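Local structure of putative esterase (Sulfolobus solfataricus P2, 2RAU) at residues Asn95-Asp100 / Ser135-Asp140; Asp129-Val134 / Ser163-Asn168. The protein is a putative esterase or lipase that probably hydrolyses ester bonds of lipid-like substrates and is seen with bound calcium ions. All coordinates share one frame; numbering follows the deposited sequence. Where two conformers were deposited one is given.

Helix 123-141 takes part in both contacts. In contact 1 its C-terminal end (135-140) packs on strand 94-100; in contact 2 the turns just before (129-134) face helix 153-169, and the centres of the two contacts are about 11 Å apart. Contact 1 is buried, joins helix to sheet and combines an aliphatic residue over a tyrosine face with a short hydroxyl-carboxylate bond. Contact 2 is a surface contact between helices, smaller (107 against 198 Å²), in which a lysine lies over a tyrosine. The two meet physically: Ile-99 CD1 packs on Val-133 CG2, and Lys-138, from the segment of contact 1, probably hydrogen-bonds the carbonyl of Asn-168 in contact 2.

Contact 1 of 2, residues Asn95-Asp100 / Ser135-Asp140; sequences NVYTID and SFIKRD
Ile-137 lies over one face of the Tyr-97 ring where helix 123-141 packs on strand 94-100, within the beta-alpha-beta crossover of an alpha/beta-hydrolase sheet that leads on to strand 146-151. Ile-137 CG1 sits 3.8 Å from the Tyr-97 ring centroid, 13° off its normal, a CH-pi contact over the middle of the face. Ile-137 CD1, the end of that same branch, reaches Tyr-97 CG at 3.6 Å, and the other branch, CG2, lies 3.7 Å from Tyr-97 CE1. At the phenol end Tyr-97 OH donates to Asp-140 OD2 at 2.6 Å, meeting the anti lone pair of OD2, the one turned away from OD1; OD2 lies in the ring plane, while the carboxylate is turned 84° from it. With CG anti to the backbone N (chi1 -172°), Asp-140 swings its carboxylate to that edge. A phenylalanine in place of Tyr-97 lacks the hydroxyl and would probably leave Asp-140 OD2 without its phenol partner. Farther out, backbone bonds to Val-53 and Ile-55 fix Tyr-97 in the sheet, and Ala-52 and Leu-54 also touch Ile-137. Beyond the helix end comes Gly-142, which binds calcium. Asp-140 OD2 also forms a salt bridge with Lys-42 NZ.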
ATOM      1  N   ASN A  95      -3.294 -17.918   1.086  1.00 24.43           N
ATOM      2  CA  ASN A  95      -2.140 -17.464   1.833  1.00 25.37           C
ATOM      3  C   ASN A  95      -1.893 -16.053   1.278  1.00 25.67           C
ATOM      4  O   ASN A  95      -1.611 -15.891   0.092  1.00 25.06           O
ATOM      5  CB  ASN A  95      -0.887 -18.306   1.606  1.00 26.05           C
ATOM      6  CG  ASN A  95      -0.949 -19.691   2.224  1.00 25.09           C
ATOM      7  OD1 ASN A  95      -1.371 -19.858   3.384  1.00 27.59           O
ATOM      8  ND2 ASN A  95      -0.547 -20.692   1.445  1.00 24.39           N
ATOM      9  N   VAL A  96      -1.970 -15.049   2.133  1.00 25.99           N
ATOM     10  CA  VAL A  96      -1.767 -13.661   1.710  1.00 24.11           C
ATOM     11  C   VAL A  96      -0.571 -13.089   2.452  1.00 25.72           C
ATOM     12  O   VAL A  96      -0.455 -13.253   3.634  1.00 26.89           O
ATOM     13  CB  VAL A  96      -3.022 -12.776   1.949  1.00 25.15           C
ATOM     14  CG1 VAL A  96      -2.847 -11.365   1.283  1.00 26.78           C
ATOM     15  CG2 VAL A  96      -4.315 -13.557   1.430  1.00 24.42           C
ATOM     16  N   TYR A  97       0.300 -12.410   1.721  1.00 24.61           N
ATOM     17  CA  TYR A  97       1.514 -11.884   2.254  1.00 24.93           C
ATOM     18  C   TYR A  97       1.580 -10.422   1.923  1.00 24.42           C
ATOM     19  O   TYR A  97       0.999  -9.958   0.939  1.00 24.70           O
ATOM     20  CB  TYR A  97       2.738 -12.567   1.608  1.00 24.58           C
ATOM     21  CG  TYR A  97       2.831 -14.077   1.754  1.00 25.43           C
ATOM     22  CD1 TYR A  97       2.159 -14.932   0.877  1.00 22.94           C
ATOM     23  CD2 TYR A  97       3.630 -14.647   2.718  1.00 24.19           C
ATOM     24  CE1 TYR A  97       2.290 -16.317   0.961  1.00 22.73           C
ATOM     25  CE2 TYR A  97       3.769 -16.052   2.810  1.00 26.38           C
ATOM     26  CZ  TYR A  97       3.089 -16.871   1.930  1.00 23.03           C
ATOM     27  OH  TYR A  97       3.293 -18.230   2.037  1.00 24.71           O
ATOM     28  N   THR A  98       2.308  -9.664   2.742  0.50 26.22           N
ATOM     29  CA  THR A  98       2.487  -8.253   2.481  0.50 24.08           C
ATOM     30  C   THR A  98       3.761  -7.768   3.192  0.50 24.23           C
ATOM     31  O   THR A  98       4.094  -8.218   4.269  0.50 23.57           O
ATOM     32  CB  THR A  98       1.214  -7.422   2.828  0.50 26.52           C
ATOM     33  OG1 THR A  98       1.427  -6.036   2.492  0.50 17.63           O
ATOM     34  CG2 THR A  98       0.792  -7.596   4.324  0.50 21.23           C
ATOM     35  N   ILE A  99       4.413  -6.806   2.562  1.00 25.07           N
ATOM     36  CA  ILE A  99       5.770  -6.337   2.880  1.00 25.46           C
ATOM     37  C   ILE A  99       5.755  -4.983   3.585  1.00 25.61           C
ATOM     38  O   ILE A  99       4.945  -4.092   3.240  1.00 25.70           O
ATOM     39  CB  ILE A  99       6.591  -6.236   1.556  1.00 25.46           C
ATOM     40  CG1 ILE A  99       8.029  -5.775   1.833  1.00 27.67           C
ATOM     41  CG2 ILE A  99       5.900  -5.319   0.526  1.00 25.83           C
ATOM     42  CD1 ILE A  99       9.043  -5.766   0.569  1.00 24.08           C
ATOM     43  N   ASP A 100       6.598  -4.896   4.624  1.00 25.58           N
ATOM     44  CA  ASP A 100       6.969  -3.667   5.262  1.00 25.41           C
ATOM     45  C   ASP A 100       8.261  -3.194   4.582  1.00 27.34           C
ATOM     46  O   ASP A 100       9.300  -3.855   4.638  1.00 27.53           O
ATOM     47  CB  ASP A 100       7.215  -3.813   6.733  1.00 25.10           C
ATOM     48  CG  ASP A 100       6.001  -4.276   7.494  1.00 27.01           C
ATOM     49  OD1 ASP A 100       4.891  -3.811   7.184  1.00 28.82           O
ATOM     50  OD2 ASP A 100       6.144  -5.042   8.464  1.00 29.20           O
ATOM     51  N   SER A 135      11.024 -14.687  -3.120  0.50 26.60           N
ATOM     52  CA  SER A 135      11.811 -15.908  -2.978  0.50 25.81           C
ATOM     53  C   SER A 135      11.378 -16.681  -1.721  0.50 24.43           C
ATOM     54  O   SER A 135      11.207 -17.902  -1.741  0.50 25.46           O
ATOM     55  CB  SER A 135      13.297 -15.561  -2.921  0.50 27.72           C
ATOM     56  OG  SER A 135      13.719 -14.946  -4.129  0.50 28.44           O
ATOM     57  N   PHE A 136      11.205 -15.963  -0.618  1.00 26.72           N
ATOM     58  CA  PHE A 136      10.751 -16.564   0.631  1.00 25.99           C
ATOM     59  C   PHE A 136       9.350 -17.186   0.480  1.00 23.70           C
ATOM     60  O   PHE A 136       9.055 -18.315   0.975  1.00 25.01           O
ATOM     61  CB  PHE A 136      10.690 -15.493   1.723  1.00 27.50           C
ATOM     62  CG  PHE A 136      10.255 -16.014   3.065  1.00 27.65           C
ATOM     63  CD1 PHE A 136       8.912 -16.078   3.404  1.00 30.97           C
ATOM     64  CD2 PHE A 136      11.177 -16.516   3.945  1.00 39.87           C
ATOM     65  CE1 PHE A 136       8.503 -16.604   4.631  1.00 33.17           C
ATOM     66  CE2 PHE A 136      10.765 -17.038   5.168  1.00 40.36           C
ATOM     67  CZ  PHE A 136       9.434 -17.064   5.501  1.00 30.24           C
ATOM     68  N   ILE A 137       8.463 -16.421  -0.155  1.00 25.45           N
ATOM     69  CA  ILE A 137       7.089 -16.871  -0.394  1.00 24.02           C
ATOM     70  C   ILE A 137       7.024 -18.155  -1.190  1.00 24.22           C
ATOM     71  O   ILE A 137       6.182 -19.011  -0.924  1.00 23.63           O
ATOM     72  CB  ILE A 137       6.273 -15.764  -1.108  1.00 26.89           C
ATOM     73  CG1 ILE A 137       6.028 -14.602  -0.149  1.00 26.94           C
ATOM     74  CG2 ILE A 137       4.924 -16.274  -1.602  1.00 26.19           C
ATOM     75  CD1 ILE A 137       5.244 -13.425  -0.779  1.00 23.11           C
ATOM     76  N   LYS A 138       7.856 -18.263  -2.217  1.00 24.80           N
ATOM     77  CA  LYS A 138       7.856 -19.456  -3.048  1.00 26.38           C
ATOM     78  C   LYS A 138       8.126 -20.701  -2.213  1.00 23.13           C
ATOM     79  O   LYS A 138       7.461 -21.737  -2.381  1.00 26.47           O
ATOM     80  CB  LYS A 138       8.878 -19.339  -4.175  1.00 24.43           C
ATOM     81  CG  LYS A 138       8.571 -18.320  -5.231  1.00 26.76           C
ATOM     82  CD  LYS A 138       9.574 -18.525  -6.370  1.00 32.71           C
ATOM     83  CE  LYS A 138       9.355 -17.555  -7.457  1.00 34.83           C
ATOM     84  NZ  LYS A 138       9.971 -18.037  -8.713  1.00 26.97           N
ATOM     85  N   ARG A 139       9.105 -20.608  -1.318  1.00 22.27           N
ATOM     86  CA  ARG A 139       9.438 -21.700  -0.451  1.00 22.96           C
ATOM     87  C   ARG A 139       8.383 -21.920   0.637  1.00 22.22           C
ATOM     88  O   ARG A 139       8.013 -23.071   0.928  1.00 23.21           O
ATOM     89  CB  ARG A 139      10.818 -21.482   0.183  1.00 22.50           C
ATOM     90  CG  ARG A 139      11.276 -22.703   0.953  1.00 22.79           C
ATOM     91  CD  ARG A 139      12.655 -22.544   1.522  1.00 24.15           C
ATOM     92  NE  ARG A 139      13.127 -23.832   2.024  1.00 25.83           N
ATOM     93  CZ  ARG A 139      13.871 -23.999   3.111  1.00 30.19           C
ATOM     94  NH1 ARG A 139      14.193 -22.966   3.885  1.00 33.45           N
ATOM     95  NH2 ARG A 139      14.251 -25.206   3.462  1.00 29.44           N
ATOM     96  N   ASP A 140       7.933 -20.851   1.270  1.00 24.45           N
ATOM     97  CA  ASP A 140       6.905 -20.971   2.286  1.00 22.96           C
ATOM     98  C   ASP A 140       5.544 -21.545   1.793  1.00 23.63           C
ATOM     99  O   ASP A 140       4.949 -22.373   2.460  1.00 24.96           O
ATOM    100  CB  ASP A 140       6.657 -19.618   2.911  1.00 24.72           C
ATOM    101  CG  ASP A 140       5.726 -19.693   4.121  1.00 27.51           C
ATOM    102  OD1 ASP A 140       6.173 -20.262   5.129  1.00 27.57           O
ATOM    103  OD2 ASP A 140       4.583 -19.202   4.050  1.00 24.61           O
TER

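Contact 2 of 2, residues Asp129-Val134 / Ser163-Asn168; sequences DIKEVV and SLYWKN
Lys-131 and Tyr-165 bring helices 123-141 and 153-169 closest within these segments, with their CA atoms 8.8 Å apart. These are neighbouring helices flanking the central sheet of the alpha/beta-hydrolase fold, and 153-169 probably corresponds to the helix that follows the nucleophile elbow in this family. The second helix is kinked here: the regular bonds back to the preceding turn are missing at Lys-167 and Asn-168, and Asn-168 N makes just a weak bond to Tyr-165 O.

These two residues, Lys-131 and Tyr-165, account for nearly all of the 107 Å² of buried surface. Their side chains cross at a slant, the lysine methylene end lying over one face of the phenol ring. Lys-131 CE is 3.8 Å from the Tyr-165 centroid and 3.5 Å above the plane, displaced toward the rim, which makes it a CH-pi contact; its closest ring atom is Tyr-165 CE1, at 3.5 Å. The opposite face of the ring is lined by its neighbour Leu-164, through CB. The lysine reaches this position because CG is anti to the backbone N and the chain then bends at chi2 (55°) and chi3 (101°), folding CE over the ring. Its ammonium group lies off-centre, and its strongest polar partner is Asp-169, in a salt bridge through OD2; for both reasons the cation-pi term is likely to be secondary. Tyr-161 also touches Lys-131 and meets the Tyr-165 ring. Lys-131 NZ stands 4.3 Å from the Tyr-165 centroid, 31° off the ring normal.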
ATOM      1  N   ASP A 129      14.168  -5.706  -2.518  1.00 24.96           N
ATOM      2  CA  ASP A 129      13.458  -6.063  -1.316  1.00 25.34           C
ATOM      3  C   ASP A 129      12.231  -6.906  -1.663  1.00 25.07           C
ATOM      4  O   ASP A 129      11.943  -7.893  -0.994  1.00 25.80           O
ATOM      5  CB  ASP A 129      13.015  -4.807  -0.565  1.00 24.67           C
ATOM      6  CG  ASP A 129      14.183  -4.014   0.030  1.00 28.28           C
ATOM      7  OD1 ASP A 129      15.268  -4.556   0.116  1.00 26.81           O
ATOM      8  OD2 ASP A 129      14.000  -2.836   0.443  1.00 25.83           O
ATOM      9  N   ILE A 130      11.468  -6.493  -2.678  1.00 25.01           N
ATOM     10  CA  ILE A 130      10.356  -7.298  -3.131  1.00 27.34           C
ATOM     11  C   ILE A 130      10.852  -8.721  -3.563  1.00 26.41           C
ATOM     12  O   ILE A 130      10.197  -9.726  -3.265  1.00 25.31           O
ATOM     13  CB  ILE A 130       9.586  -6.599  -4.272  1.00 26.90           C
ATOM     14  CG1 ILE A 130       8.995  -5.237  -3.773  1.00 28.82           C
ATOM     15  CG2 ILE A 130       8.454  -7.494  -4.764  1.00 24.77           C
ATOM     16  CD1 ILE A 130       8.473  -4.290  -4.930  1.00 23.83           C
ATOM     17  N   LYS A 131      11.972  -8.791  -4.286  1.00 27.82           N
ATOM     18  CA  LYS A 131      12.558 -10.066  -4.692  1.00 25.85           C
ATOM     19  C   LYS A 131      12.861 -11.023  -3.508  1.00 26.03           C
ATOM     20  O   LYS A 131      12.573 -12.238  -3.572  1.00 28.14           O
ATOM     21  CB  LYS A 131      13.806  -9.850  -5.575  1.00 25.82           C
ATOM     22  CG  LYS A 131      14.585 -11.131  -5.949  1.00 30.55           C
ATOM     23  CD  LYS A 131      13.802 -12.268  -6.629  1.00 33.77           C
ATOM     24  CE  LYS A 131      13.989 -12.353  -8.114  1.00 29.94           C
ATOM     25  NZ  LYS A 131      13.299 -13.549  -8.688  1.00 31.29           N
ATOM     26  N   GLU A 132      13.453 -10.491  -2.449  1.00 25.24           N
ATOM     27  CA  GLU A 132      13.702 -11.280  -1.246  1.00 24.00           C
ATOM     28  C   GLU A 132      12.414 -11.850  -0.669  1.00 25.73           C
ATOM     29  O   GLU A 132      12.399 -12.983  -0.174  1.00 25.36           O
ATOM     30  CB  GLU A 132      14.410 -10.443  -0.174  1.00 23.92           C
ATOM     31  CG  GLU A 132      15.814 -10.038  -0.424  1.00 25.54           C
ATOM     32  CD  GLU A 132      16.746 -11.201  -0.707  1.00 36.94           C
ATOM     33  OE1 GLU A 132      16.635 -12.272  -0.101  1.00 29.41           O
ATOM     34  OE2 GLU A 132      17.574 -11.019  -1.590  1.00 40.86           O
ATOM     35  N   VAL A 133      11.350 -11.050  -0.660  1.00 26.10           N
ATOM     36  CA  VAL A 133      10.055 -11.506  -0.145  1.00 23.22           C
ATOM     37  C   VAL A 133       9.472 -12.609  -1.077  1.00 24.25           C
ATOM     38  O   VAL A 133       8.967 -13.631  -0.613  1.00 26.62           O
ATOM     39  CB  VAL A 133       9.100 -10.313   0.012  1.00 23.20           C
ATOM     40  CG1 VAL A 133       7.674 -10.749   0.053  1.00 23.99           C
ATOM     41  CG2 VAL A 133       9.523  -9.432   1.225  1.00 22.32           C
ATOM     42  N   VAL A 134       9.518 -12.387  -2.386  1.00 25.58           N
ATOM     43  CA  VAL A 134       8.994 -13.357  -3.346  1.00 25.59           C
ATOM     44  C   VAL A 134       9.704 -14.711  -3.239  1.00 26.42           C
ATOM     45  O   VAL A 134       9.055 -15.746  -3.258  1.00 25.55           O
ATOM     46  CB  VAL A 134       9.056 -12.800  -4.822  1.00 27.79           C
ATOM     47  CG1 VAL A 134       8.824 -13.921  -5.861  1.00 25.89           C
ATOM     48  CG2 VAL A 134       8.070 -11.592  -4.990  1.00 22.95           C
ATOM     49  N   SER A 163       7.930  -6.508 -14.905  1.00 27.36           N
ATOM     50  CA  SER A 163       8.650  -6.264 -16.136  1.00 27.78           C
ATOM     51  C   SER A 163      10.021  -6.967 -16.134  1.00 28.06           C
ATOM     52  O   SER A 163      10.556  -7.273 -17.201  1.00 28.77           O
ATOM     53  CB  SER A 163       8.805  -4.764 -16.385  1.00 25.65           C
ATOM     54  OG  SER A 163       9.848  -4.210 -15.617  1.00 30.09           O
ATOM     55  N   LEU A 164      10.571  -7.226 -14.943  1.00 26.72           N
ATOM     56  CA  LEU A 164      11.868  -7.829 -14.813  1.00 25.66           C
ATOM     57  C   LEU A 164      11.815  -9.318 -14.527  1.00 26.94           C
ATOM     58  O   LEU A 164      12.719 -10.025 -14.920  1.00 28.77           O
ATOM     59  CB  LEU A 164      12.653  -7.145 -13.697  1.00 25.42           C
ATOM     60  CG  LEU A 164      13.052  -5.687 -13.896  1.00 27.60           C
ATOM     61  CD1 LEU A 164      13.491  -5.097 -12.525  1.00 31.04           C
ATOM     62  CD2 LEU A 164      14.124  -5.536 -14.960  1.00 29.40           C
ATOM     63  N   TYR A 165      10.784  -9.780 -13.813  1.00 26.39           N
ATOM     64  CA  TYR A 165      10.737 -11.122 -13.286  1.00 26.00           C
ATOM     65  C   TYR A 165       9.489 -11.930 -13.551  1.00 25.85           C
ATOM     66  O   TYR A 165       9.372 -13.023 -13.018  1.00 25.72           O
ATOM     67  CB  TYR A 165      10.885 -11.026 -11.773  1.00 26.17           C
ATOM     68  CG  TYR A 165      12.180 -10.383 -11.308  1.00 26.63           C
ATOM     69  CD1 TYR A 165      13.387 -11.025 -11.507  1.00 30.69           C
ATOM     70  CD2 TYR A 165      12.192  -9.172 -10.635  1.00 25.36           C
ATOM     71  CE1 TYR A 165      14.563 -10.475 -11.056  1.00 28.00           C
ATOM     72  CE2 TYR A 165      13.366  -8.613 -10.179  1.00 26.93           C
ATOM     73  CZ  TYR A 165      14.545  -9.266 -10.407  1.00 27.93           C
ATOM     74  OH  TYR A 165      15.740  -8.754  -9.956  1.00 26.34           O
ATOM     75  N   TRP A 166       8.548 -11.420 -14.347  1.00 26.86           N
ATOM     76  CA  TRP A 166       7.280 -12.119 -14.543  1.00 25.55           C
ATOM     77  C   TRP A 166       7.420 -13.567 -14.985  1.00 27.27           C
ATOM     78  O   TRP A 166       6.719 -14.422 -14.473  1.00 26.26           O
ATOM     79  CB  TRP A 166       6.321 -11.363 -15.494  1.00 25.26           C
ATOM     80  CG  TRP A 166       6.637 -11.390 -16.950  1.00 28.05           C
ATOM     81  CD1 TRP A 166       7.356 -10.483 -17.643  1.00 28.60           C
ATOM     82  CD2 TRP A 166       6.182 -12.355 -17.910  1.00 29.31           C
ATOM     83  NE1 TRP A 166       7.404 -10.824 -18.971  1.00 32.36           N
ATOM     84  CE2 TRP A 166       6.685 -11.969 -19.161  1.00 28.49           C
ATOM     85  CE3 TRP A 166       5.427 -13.518 -17.825  1.00 29.04           C
ATOM     86  CZ2 TRP A 166       6.461 -12.695 -20.302  1.00 29.12           C
ATOM     87  CZ3 TRP A 166       5.195 -14.228 -18.965  1.00 27.59           C
ATOM     88  CH2 TRP A 166       5.714 -13.821 -20.186  1.00 29.41           C
ATOM     89  N   LYS A 167       8.371 -13.855 -15.881  1.00 27.88           N
ATOM     90  CA  LYS A 167       8.471 -15.171 -16.457  1.00 27.77           C
ATOM     91  C   LYS A 167       8.699 -16.214 -15.397  1.00 26.74           C
ATOM     92  O   LYS A 167       8.053 -17.231 -15.439  1.00 28.80           O
ATOM     93  CB  LYS A 167       9.560 -15.237 -17.529  1.00 29.72           C
ATOM     94  CG  LYS A 167       9.228 -14.324 -18.707  1.00 35.79           C
ATOM     95  CD  LYS A 167      10.337 -14.281 -19.765  1.00 36.74           C
ATOM     96  CE  LYS A 167       9.955 -13.392 -20.957  1.00 41.68           C
ATOM     97  NZ  LYS A 167      11.075 -13.361 -21.958  1.00 48.88           N
ATOM     98  N   ASN A 168       9.536 -15.943 -14.404  1.00 26.21           N
ATOM     99  CA  ASN A 168       9.749 -16.939 -13.359  1.00 28.66           C
ATOM    100  C   ASN A 168       9.029 -16.779 -12.034  1.00 27.37           C
ATOM    101  O   ASN A 168       8.984 -17.741 -11.258  1.00 27.99           O
ATOM    102  CB  ASN A 168      11.226 -17.091 -13.063  1.00 31.00           C
ATOM    103  CG  ASN A 168      11.949 -17.893 -14.145  1.00 34.33           C
ATOM    104  OD1 ASN A 168      11.687 -19.139 -14.418  1.00 29.72           O
ATOM    105  ND2 ASN A 168      12.833 -17.184 -14.807  1.00 33.43           N
TER